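Local coordinates for glutathione s-transferase (Haemonchus contortus, PDB 2WS2), which probably catalyses the conjugation of glutathione to electrophilic substrates such as organic halides, and may also have glutathione peroxidase activity, at residues 32-36 / 37-41; 44-48 / 49-53. All blocks are in the same frame, centred on the assembly; numbering follows the deposited sequence.

Contact 1 of 2, residues 32-36 / 37-41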
ATOM      1  N   VAL A  32      14.645  -0.645  18.326  1.00 29.01           N
ATOM      2  CA  VAL A  32      14.015  -1.006  19.591  1.00 27.41           C
ATOM      3  C   VAL A  32      12.974  -2.065  19.288  1.00 25.97           C
ATOM      4  O   VAL A  32      12.099  -1.859  18.466  1.00 24.52           O
ATOM      5  CB  VAL A  32      13.395   0.212  20.278  1.00 27.32           C
ATOM      6  CG1 VAL A  32      12.680  -0.211  21.579  1.00 27.87           C
ATOM      7  CG2 VAL A  32      14.463   1.248  20.531  1.00 27.92           C
ATOM      8  N   ARG A  33      13.154  -3.226  19.914  1.00 25.62           N
ATOM      9  CA  ARG A  33      12.271  -4.362  19.787  1.00 26.43           C
ATOM     10  C   ARG A  33      11.505  -4.498  21.096  1.00 26.95           C
ATOM     11  O   ARG A  33      12.128  -4.612  22.163  1.00 28.92           O
ATOM     12  CB  ARG A  33      13.127  -5.600  19.513  1.00 27.09           C
ATOM     13  CG  ARG A  33      13.568  -5.722  18.082  1.00 25.36           C
ATOM     14  CD  ARG A  33      14.719  -6.713  17.936  1.00 28.06           C
ATOM     15  NE  ARG A  33      15.396  -6.531  16.657  1.00 30.02           N
ATOM     16  CZ  ARG A  33      15.233  -7.298  15.588  1.00 30.54           C
ATOM     17  NH1 ARG A  33      14.420  -8.364  15.604  1.00 26.79           N
ATOM     18  NH2 ARG A  33      15.905  -6.987  14.490  1.00 27.93           N
ATOM     19  N   LEU A  34      10.173  -4.425  21.025  1.00 25.83           N
ATOM     20  CA  LEU A  34       9.313  -4.394  22.209  1.00 26.83           C
ATOM     21  C   LEU A  34       8.574  -5.724  22.333  1.00 27.18           C
ATOM     22  O   LEU A  34       8.166  -6.336  21.337  1.00 26.81           O
ATOM     23  CB  LEU A  34       8.275  -3.239  22.155  1.00 25.91           C
ATOM     24  CG  LEU A  34       8.684  -1.754  22.155  1.00 27.23           C
ATOM     25  CD1 LEU A  34       7.434  -0.830  22.025  1.00 25.60           C
ATOM     26  CD2 LEU A  34       9.498  -1.364  23.385  1.00 25.24           C
ATOM     27  N   THR A  35       8.408  -6.165  23.568  1.00 26.37           N
ATOM     28  CA  THR A  35       7.715  -7.396  23.844  1.00 26.42           C
ATOM     29  C   THR A  35       6.238  -7.106  23.656  1.00 27.19           C
ATOM     30  O   THR A  35       5.783  -5.929  23.679  1.00 27.33           O
ATOM     31  CB  THR A  35       7.957  -7.863  25.315  1.00 26.25           C
ATOM     32  OG1 THR A  35       7.618  -6.796  26.188  1.00 24.96           O
ATOM     33  CG2 THR A  35       9.424  -8.243  25.587  1.00 25.55           C
ATOM     34  N   HIS A  36       5.474  -8.156  23.434  1.00 25.59           N
ATOM     35  CA  HIS A  36       4.030  -7.991  23.438  1.00 25.86           C
ATOM     36  C   HIS A  36       3.544  -7.513  24.832  1.00 25.08           C
ATOM     37  O   HIS A  36       2.529  -6.839  24.960  1.00 26.07           O
ATOM     38  CB  HIS A  36       3.368  -9.284  23.007  1.00 24.70           C
ATOM     39  CG  HIS A  36       3.348  -9.489  21.527  1.00 26.15           C
ATOM     40  ND1 HIS A  36       4.470  -9.332  20.730  1.00 30.14           N
ATOM     41  CD2 HIS A  36       2.349  -9.860  20.695  1.00 28.21           C
ATOM     42  CE1 HIS A  36       4.156  -9.582  19.476  1.00 23.03           C
ATOM     43  NE2 HIS A  36       2.882  -9.920  19.428  1.00 32.75           N
ATOM     44  N   GLU A  37       4.313  -7.836  25.858  1.00 24.80           N
ATOM     45  CA  GLU A  37       3.960  -7.548  27.234  1.00 24.38           C
ATOM     46  C   GLU A  37       4.295  -6.104  27.630  1.00 24.94           C
ATOM     47  O   GLU A  37       3.652  -5.553  28.498  1.00 24.64           O
ATOM     48  CB  GLU A  37       4.608  -8.563  28.199  1.00 24.39           C
ATOM     49  CG  GLU A  37       4.172 -10.062  28.026  1.00 22.10           C
ATOM     50  CD  GLU A  37       4.590 -10.655  26.660  1.00 19.94           C
ATOM     51  OE1 GLU A  37       5.605 -10.222  26.147  1.00 19.29           O
ATOM     52  OE2 GLU A  37       3.909 -11.533  26.104  1.00 16.59           O
ATOM     53  N   GLU A  38       5.328  -5.532  27.016  1.00 25.10           N
ATOM     54  CA  GLU A  38       5.751  -4.153  27.230  1.00 26.48           C
ATOM     55  C   GLU A  38       4.896  -3.178  26.407  1.00 26.25           C
ATOM     56  O   GLU A  38       4.775  -2.002  26.762  1.00 26.81           O
ATOM     57  CB  GLU A  38       7.175  -3.953  26.705  1.00 26.57           C
ATOM     58  CG  GLU A  38       8.311  -4.136  27.634  1.00 29.14           C
ATOM     59  CD  GLU A  38       9.648  -4.035  26.881  1.00 36.21           C
ATOM     60  OE1 GLU A  38       9.893  -4.769  25.849  1.00 32.54           O
ATOM     61  OE2 GLU A  38      10.444  -3.191  27.335  1.00 35.57           O
ATOM     62  N   TRP A  39       4.363  -3.674  25.292  1.00 26.87           N
ATOM     63  CA  TRP A  39       3.769  -2.841  24.245  1.00 28.13           C
ATOM     64  C   TRP A  39       2.678  -1.817  24.725  1.00 29.05           C
ATOM     65  O   TRP A  39       2.705  -0.675  24.296  1.00 29.63           O
ATOM     66  CB  TRP A  39       3.330  -3.715  23.047  1.00 28.31           C
ATOM     67  CG  TRP A  39       2.218  -3.151  22.124  1.00 26.95           C
ATOM     68  CD1 TRP A  39       0.985  -3.671  21.956  1.00 26.67           C
ATOM     69  CD2 TRP A  39       2.280  -1.985  21.275  1.00 26.63           C
ATOM     70  NE1 TRP A  39       0.256  -2.917  21.058  1.00 26.89           N
ATOM     71  CE2 TRP A  39       1.021  -1.868  20.634  1.00 25.48           C
ATOM     72  CE3 TRP A  39       3.256  -1.018  21.021  1.00 25.68           C
ATOM     73  CZ2 TRP A  39       0.712  -0.823  19.733  1.00 24.61           C
ATOM     74  CZ3 TRP A  39       2.951   0.031  20.136  1.00 28.99           C
ATOM     75  CH2 TRP A  39       1.681   0.116  19.501  1.00 22.59           C
ATOM     76  N   PRO A  40       1.732  -2.221  25.597  1.00 29.80           N
ATOM     77  CA  PRO A  40       0.732  -1.248  26.093  1.00 29.49           C
ATOM     78  C   PRO A  40       1.228  -0.027  26.865  1.00 29.62           C
ATOM     79  O   PRO A  40       0.454   0.924  27.039  1.00 28.11           O
ATOM     80  CB  PRO A  40      -0.139  -2.107  27.001  1.00 29.23           C
ATOM     81  CG  PRO A  40      -0.133  -3.410  26.336  1.00 29.34           C
ATOM     82  CD  PRO A  40       1.291  -3.602  25.895  1.00 29.69           C
ATOM     83  N   LYS A  41       2.466  -0.052  27.376  1.00 30.33           N
ATOM     84  CA  LYS A  41       3.036   1.180  27.949  1.00 31.12           C
ATOM     85  C   LYS A  41       3.464   2.223  26.916  1.00 30.82           C
ATOM     86  O   LYS A  41       3.525   3.399  27.246  1.00 30.38           O
ATOM     87  CB  LYS A  41       4.153   0.933  28.961  1.00 30.07           C
ATOM     88  CG  LYS A  41       3.629   0.622  30.370  1.00 33.50           C
ATOM     89  CD  LYS A  41       4.743   0.201  31.325  1.00 35.20           C
ATOM     90  CE  LYS A  41       5.321  -1.188  30.968  1.00 34.55           C
ATOM     91  NZ  LYS A  41       4.462  -2.347  31.414  1.00 35.87           N
TER
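T35 turns the chain out of strand 30-34 into residues 37-41 of helical backbone angles, its carbonyl oxygen taking weak hydrogen bonds from the N of E38 and the N of W39. The side chains of T35 and E38 cross at about a right angle, and each accepts from the other residue's backbone N-H. E38 N donates to T35 OG1 at 2.7 Å, with an N-H...O angle of 138°, while E38 OE1 accepts T35 N at 3.1 Å in a nearly straight bond (168°). This is the reciprocal pattern of a capping box with the sequence T-x-x-E. The hydroxyl is placed for it by a chi1 of 54°, which sets OG1 between the backbone N and the carbonyl carbon. From there OG1 also donates over 3.1 Å to E38 OE1, which receives it on its anti lone pair; T35 N meets the same oxygen on its anti side, tilted slightly out of the carboxylate plane. Packing is close here, with T35 OG1 only 2.9 Å from E38 CB. E37 folds back instead, and its OE1 lies 3.4 Å from T35 CB. The buried L34 brings CD1 to the edge of the W39 indole, 4.3 Å from CE3, and the same indole meets F9 edge-to-face. Two donors on one carboxylate oxygen would be expected to stabilise the ionised form of E38, and because the T35 hydroxyl both gives and receives a hydrogen bond, its rotation is probably restricted as the strand gives way to the turn.

Contact 2 of 2, residues 44-48 / 49-53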
ATOM      1  N   ALA A  44       0.029   4.205  23.332  1.00 27.63           N
ATOM      2  CA  ALA A  44      -0.612   5.527  23.208  1.00 27.59           C
ATOM      3  C   ALA A  44       0.353   6.568  22.655  1.00 28.27           C
ATOM      4  O   ALA A  44      -0.074   7.611  22.117  1.00 29.57           O
ATOM      5  CB  ALA A  44      -1.171   5.973  24.573  1.00 28.18           C
ATOM      6  N   SER A  45       1.657   6.303  22.788  1.00 27.33           N
ATOM      7  CA  SER A  45       2.696   7.201  22.290  1.00 26.83           C
ATOM      8  C   SER A  45       2.940   7.107  20.768  1.00 26.50           C
ATOM      9  O   SER A  45       3.717   7.894  20.233  1.00 24.87           O
ATOM     10  CB  SER A  45       4.022   6.964  23.010  1.00 27.25           C
ATOM     11  OG  SER A  45       4.856   6.043  22.294  1.00 29.24           O
ATOM     12  N   MET A  46       2.314   6.136  20.094  1.00 27.18           N
ATOM     13  CA  MET A  46       2.428   6.017  18.624  1.00 27.32           C
ATOM     14  C   MET A  46       1.264   6.738  17.931  1.00 28.10           C
ATOM     15  O   MET A  46       0.132   6.731  18.454  1.00 28.17           O
ATOM     16  CB  MET A  46       2.539   4.567  18.165  1.00 26.80           C
ATOM     17  CG  MET A  46       3.702   3.729  18.839  1.00 24.78           C
ATOM     18  SD  MET A  46       5.365   4.427  18.913  1.00 32.85           S
ATOM     19  CE  MET A  46       5.906   3.729  20.455  1.00 33.22           C
ATOM     20  N   PRO A  47       1.554   7.407  16.790  1.00 27.71           N
ATOM     21  CA  PRO A  47       0.665   8.009  15.821  1.00 27.98           C
ATOM     22  C   PRO A  47      -0.678   7.342  15.611  1.00 28.38           C
ATOM     23  O   PRO A  47      -1.715   7.960  15.842  1.00 29.21           O
ATOM     24  CB  PRO A  47       1.494   7.909  14.543  1.00 28.50           C
ATOM     25  CG  PRO A  47       2.871   8.248  15.044  1.00 27.22           C
ATOM     26  CD  PRO A  47       2.944   7.809  16.482  1.00 27.94           C
ATOM     27  N   PHE A  48      -0.679   6.109  15.127  1.00 28.10           N
ATOM     28  CA  PHE A  48      -1.935   5.420  14.985  1.00 27.82           C
ATOM     29  C   PHE A  48      -2.026   4.226  15.948  1.00 25.96           C
ATOM     30  O   PHE A  48      -2.780   3.305  15.713  1.00 26.57           O
ATOM     31  CB  PHE A  48      -2.254   5.020  13.515  1.00 27.28           C
ATOM     32  CG  PHE A  48      -1.787   6.015  12.438  1.00 30.13           C
ATOM     33  CD1 PHE A  48      -2.096   7.394  12.503  1.00 30.14           C
ATOM     34  CD2 PHE A  48      -1.091   5.544  11.308  1.00 31.16           C
ATOM     35  CE1 PHE A  48      -1.683   8.278  11.502  1.00 29.07           C
ATOM     36  CE2 PHE A  48      -0.698   6.423  10.264  1.00 31.93           C
ATOM     37  CZ  PHE A  48      -0.987   7.797  10.368  1.00 31.55           C
ATOM     38  N   GLY A  49      -1.278   4.261  17.046  1.00 27.11           N
ATOM     39  CA  GLY A  49      -1.416   3.244  18.105  1.00 26.92           C
ATOM     40  C   GLY A  49      -0.979   1.875  17.586  1.00 27.22           C
ATOM     41  O   GLY A  49      -1.578   0.849  17.901  1.00 27.23           O
ATOM     42  N   GLN A  50       0.063   1.917  16.763  1.00 26.69           N
ATOM     43  CA  GLN A  50       0.460   0.860  15.887  1.00 26.97           C
ATOM     44  C   GLN A  50       1.997   0.855  15.773  1.00 26.07           C
ATOM     45  O   GLN A  50       2.674   1.870  16.021  1.00 25.51           O
ATOM     46  CB  GLN A  50      -0.194   1.047  14.499  1.00 27.67           C
ATOM     47  CG  GLN A  50      -1.638   0.506  14.403  1.00 28.67           C
ATOM     48  CD  GLN A  50      -2.316   0.754  13.053  1.00 33.36           C
ATOM     49  OE1 GLN A  50      -3.548   0.856  12.994  1.00 34.97           O
ATOM     50  NE2 GLN A  50      -1.521   0.825  11.953  1.00 31.80           N
ATOM     51  N   LEU A  51       2.541  -0.306  15.430  1.00 25.53           N
ATOM     52  CA  LEU A  51       3.952  -0.379  15.068  1.00 23.82           C
ATOM     53  C   LEU A  51       4.056  -0.964  13.653  1.00 22.98           C
ATOM     54  O   LEU A  51       3.157  -1.686  13.222  1.00 23.48           O
ATOM     55  CB  LEU A  51       4.730  -1.197  16.103  1.00 23.86           C
ATOM     56  CG  LEU A  51       4.989  -0.643  17.511  1.00 22.85           C
ATOM     57  CD1 LEU A  51       5.812  -1.670  18.363  1.00 25.01           C
ATOM     58  CD2 LEU A  51       5.659   0.737  17.528  1.00 25.27           C
ATOM     59  N   PRO A  52       5.161  -0.699  12.926  1.00 22.68           N
ATOM     60  CA  PRO A  52       6.384  -0.018  13.294  1.00 22.48           C
ATOM     61  C   PRO A  52       6.245   1.480  13.228  1.00 22.84           C
ATOM     62  O   PRO A  52       5.344   1.980  12.551  1.00 23.59           O
ATOM     63  CB  PRO A  52       7.378  -0.514  12.243  1.00 21.95           C
ATOM     64  CG  PRO A  52       6.561  -0.762  11.053  1.00 22.62           C
ATOM     65  CD  PRO A  52       5.206  -1.167  11.518  1.00 22.32           C
ATOM     66  N   VAL A  53       7.110   2.174  13.956  1.00 22.80           N
ATOM     67  CA  VAL A  53       7.190   3.619  13.922  1.00 21.21           C
ATOM     68  C   VAL A  53       8.635   4.033  13.845  1.00 20.54           C
ATOM     69  O   VAL A  53       9.455   3.606  14.670  1.00 21.17           O
ATOM     70  CB  VAL A  53       6.621   4.225  15.220  1.00 21.61           C
ATOM     71  CG1 VAL A  53       7.023   5.682  15.345  1.00 23.08           C
ATOM     72  CG2 VAL A  53       5.090   4.030  15.268  1.00 20.38           C
TER
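M46 and G49 close a type I beta turn in the loop that leads to the cis-proline P52 and strand 53-56, an element shared by the thioredoxin-like domains of glutathione transferases and, as in other members of the family, probably beside the glutathione site. The weak hydrogen bond that spans the turn runs from G49 N to M46 O, 3.2 Å long. G49 itself has left-handed backbone angles (phi 66°, psi 37°), by which the chain leaves the turn and comes back along the M46 side chain. That side chain does most of the apolar work. Its CB sits 3.4 Å from Q50 O, and M46 CG lies 3.8 Å from L51 CD2. The methionine crosses both L51 and V53 obliquely, its sulfur reaching V53 while CG meets L51. F48, the third large contributor, is buried and sends its ring away from the returning chain: P47 CB lies over one ring face, displaced toward the rim, and P62 of the same chain and, from the second subunit, Q94 also pack on this phenylalanine. Beside it Q50 extends past the F48 carbonyl, with CG 3.3 Å from F48 O, and its OE1 is hydrogen-bonded to Q94 of the second subunit, tying the turn to the dimer interface. A bend at chi2 (-48°) turns the methionine toward V53, and M46 SD lies 3.7 Å from V53 CG2.

How the contacts relate
The two contacts come in series along one connection of the N-terminal thioredoxin-like domain, their centres 12 Å apart. Contact 1 begins on the outer strand 30-34; contact 2 ends where strand 53-56 starts, and strand 4-9 lies between these two in the sheet. They meet through the indole of W39: its CZ3 is 3.4 Å from L51 CG and its CZ2 is 3.4 Å from G49 O, while M46 closes in on the same ring. One tryptophan thus joins the first half of the connection to the second. Residues 32-41 touch no other subunit, whereas 44-53 reach the second one, so the connection spans from the outer surface to the dimer interface.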